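Local coordinates for hypothetical protein TTHC002 (PDB 2DBS) that is of unknown function but belongs to the DUF5647 family and pairs with a second copy of itself, its chain holding a small mixed beta sheet packed against helices, at residues 37-42 against 65-70. Sequence-based numbering, arbitrary orientation.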
loop_
_atom_site.group_PDB
_atom_site.type_symbol
_atom_site.label_atom_id
_atom_site.label_comp_id
_atom_site.label_asym_id
_atom_site.label_seq_id
_atom_site.Cartn_x
_atom_site.Cartn_y
_atom_site.Cartn_z
ATOM N N LEU B 37 -0.545 4.846 5.249
ATOM C CA LEU B 37 -0.274 5.653 4.063
ATOM C C LEU B 37 -1.423 6.532 3.583
ATOM O O LEU B 37 -2.311 6.079 2.861
ATOM C CB LEU B 37 0.182 4.778 2.893
ATOM C CG LEU B 37 1.475 4.006 3.072
ATOM C CD1 LEU B 37 1.797 3.315 1.773
ATOM C CD2 LEU B 37 2.596 4.923 3.484
ATOM N N PRO B 38 -1.423 7.808 3.988
ATOM C CA PRO B 38 -2.493 8.713 3.547
ATOM C C PRO B 38 -2.293 8.988 2.045
ATOM O O PRO B 38 -1.480 9.860 1.674
ATOM C CB PRO B 38 -2.246 9.965 4.388
ATOM C CG PRO B 38 -1.577 9.428 5.612
ATOM C CD PRO B 38 -0.624 8.419 5.062
ATOM N N LEU B 39 -3.006 8.251 1.182
ATOM C CA LEU B 39 -2.866 8.425 -0.270
ATOM C C LEU B 39 -3.115 9.828 -0.804
ATOM O O LEU B 39 -2.690 10.134 -1.908
ATOM C CB LEU B 39 -3.751 7.444 -1.023
ATOM C CG LEU B 39 -3.329 5.978 -0.906
ATOM C CD1 LEU B 39 -4.133 5.169 -1.903
ATOM C CD2 LEU B 39 -1.822 5.820 -1.167
ATOM N N ASP B 40 -3.805 10.679 -0.048
ATOM C CA ASP B 40 -4.028 12.033 -0.517
ATOM C C ASP B 40 -3.303 13.093 0.312
ATOM O O ASP B 40 -3.616 14.280 0.223
ATOM C CB ASP B 40 -5.523 12.366 -0.619
ATOM C CG ASP B 40 -6.252 12.325 0.712
ATOM O OD1 ASP B 40 -5.635 12.579 1.765
ATOM O OD2 ASP B 40 -7.474 12.061 0.689
ATOM N N GLU B 41 -2.323 12.665 1.105
ATOM C CA GLU B 41 -1.511 13.571 1.925
ATOM C C GLU B 41 -0.051 13.183 1.702
ATOM O O GLU B 41 0.567 12.532 2.540
ATOM C CB GLU B 41 -1.924 13.456 3.395
ATOM C CG GLU B 41 -3.388 13.871 3.533
ATOM C CD GLU B 41 -3.878 14.089 4.947
ATOM O OE1 GLU B 41 -3.230 14.863 5.695
ATOM O OE2 GLU B 41 -4.933 13.494 5.285
ATOM N N PRO B 42 0.515 13.594 0.549
ATOM C CA PRO B 42 1.892 13.316 0.131
ATOM C C PRO B 42 2.971 13.566 1.155
ATOM O O PRO B 42 3.832 12.718 1.371
ATOM C CB PRO B 42 2.061 14.189 -1.111
ATOM C CG PRO B 42 1.124 15.329 -0.864
ATOM C CD PRO B 42 -0.086 14.617 -0.327
ATOM N N TYR B 65 -0.462 -2.500 5.877
ATOM C CA TYR B 65 -0.634 -1.217 5.230
ATOM C C TYR B 65 -2.063 -0.756 5.380
ATOM O O TYR B 65 -2.972 -1.488 5.050
ATOM C CB TYR B 65 -0.300 -1.325 3.738
ATOM C CG TYR B 65 1.163 -1.137 3.444
ATOM C CD1 TYR B 65 2.077 -2.159 3.685
ATOM C CD2 TYR B 65 1.648 0.106 3.024
ATOM C CE1 TYR B 65 3.446 -1.945 3.528
ATOM C CE2 TYR B 65 2.997 0.330 2.867
ATOM C CZ TYR B 65 3.891 -0.692 3.123
ATOM O OH TYR B 65 5.233 -0.457 3.005
ATOM N N ALA B 66 -2.253 0.465 5.868
ATOM C CA ALA B 66 -3.571 1.029 6.038
ATOM C C ALA B 66 -3.656 2.202 5.088
ATOM O O ALA B 66 -3.072 3.250 5.345
ATOM C CB ALA B 66 -3.747 1.492 7.459
ATOM N N LEU B 67 -4.366 2.019 3.978
ATOM C CA LEU B 67 -4.522 3.079 2.972
ATOM C C LEU B 67 -5.624 4.040 3.390
ATOM O O LEU B 67 -6.775 3.648 3.535
ATOM C CB LEU B 67 -4.834 2.490 1.598
ATOM C CG LEU B 67 -3.763 1.580 0.983
ATOM C CD1 LEU B 67 -4.272 0.962 -0.317
ATOM C CD2 LEU B 67 -2.497 2.377 0.731
ATOM N N PHE B 68 -5.241 5.299 3.577
ATOM C CA PHE B 68 -6.129 6.346 4.032
ATOM C C PHE B 68 -6.554 7.320 2.963
ATOM O O PHE B 68 -5.804 7.617 2.039
ATOM C CB PHE B 68 -5.464 7.144 5.162
ATOM C CG PHE B 68 -5.533 6.472 6.508
ATOM C CD1 PHE B 68 -4.880 5.265 6.739
ATOM C CD2 PHE B 68 -6.296 7.024 7.532
ATOM C CE1 PHE B 68 -4.993 4.632 7.952
ATOM C CE2 PHE B 68 -6.412 6.392 8.752
ATOM C CZ PHE B 68 -5.763 5.197 8.964
ATOM N N LEU B 69 -7.774 7.820 3.113
ATOM C CA LEU B 69 -8.351 8.823 2.227
ATOM C C LEU B 69 -9.153 9.784 3.098
ATOM O O LEU B 69 -9.878 9.350 4.000
ATOM C CB LEU B 69 -9.292 8.200 1.204
ATOM C CG LEU B 69 -8.797 8.219 -0.237
ATOM C CD1 LEU B 69 -9.955 7.876 -1.150
ATOM C CD2 LEU B 69 -8.215 9.592 -0.570
ATOM N N GLN B 70 -9.015 11.083 2.815
ATOM C CA GLN B 70 -9.701 12.152 3.543
ATOM C C GLN B 70 -9.735 11.875 5.063
ATOM O O GLN B 70 -10.765 12.017 5.733
ATOM C CB GLN B 70 -11.129 12.355 2.984
ATOM C CG GLN B 70 -11.260 12.424 1.433
ATOM C CD GLN B 70 -10.659 13.684 0.813
ATOM O OE1 GLN B 70 -10.800 14.782 1.358
ATOM N NE2 GLN B 70 -10.000 13.532 -0.338
#
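The Y65 ring receives L37 at its edge: CD1 of L37 lies near the ring plane, 3.4 Å from CE2 of Y65, and reaches CD2 as well, so the two side chains meet methyl to rim. L37 has its CG anti to the carbonyl carbon (chi1 -63°), and CG too comes up against the same two ring carbons. At the edge of the F68 ring, in plane, lies A66 O of its own strand, whereas CB of F68 packs 3.7 Å from CA of P38 across the contact. On the face bearing L37 and L67, CD2 of L67 touches both CB of L37 and, at 4.0 Å, CD2 of L39.

Between these two layers of side chains runs a short parallel ladder, a worked example of how neighbouring strands of a beta-alpha-beta unit are joined. L37 N donates to A66 O at 3.0 Å, and L37 O accepts from F68 N at 3.1 Å in a nearly straight bond (176°), although the donor stands well above the carbonyl plane. L39 N then reaches F68 O at 3.0 Å in a more bent bond (N-H...O angle 133°), continuing the pairing into the type I turn P38-E41, which the bond from E41 N to P38 O closes. From within the turn, the D40 carboxylate accepts from Q70 N through OD2, although the position of that oxygen is doubtful.

E41 occupies the N-cap position, right before helix 42-53, which completes the crossover from strand 33-38 to strand 63-69; L37, P38 and Y65 touch this helix. P38, A66 and F68 pack on helix 8-20, and L39 meets L39 of the second subunit. Within the sheet of this chain, strand 63-69 is the middle strand, with strand 33-38 parallel on one side and strand 72-79 antiparallel on the other.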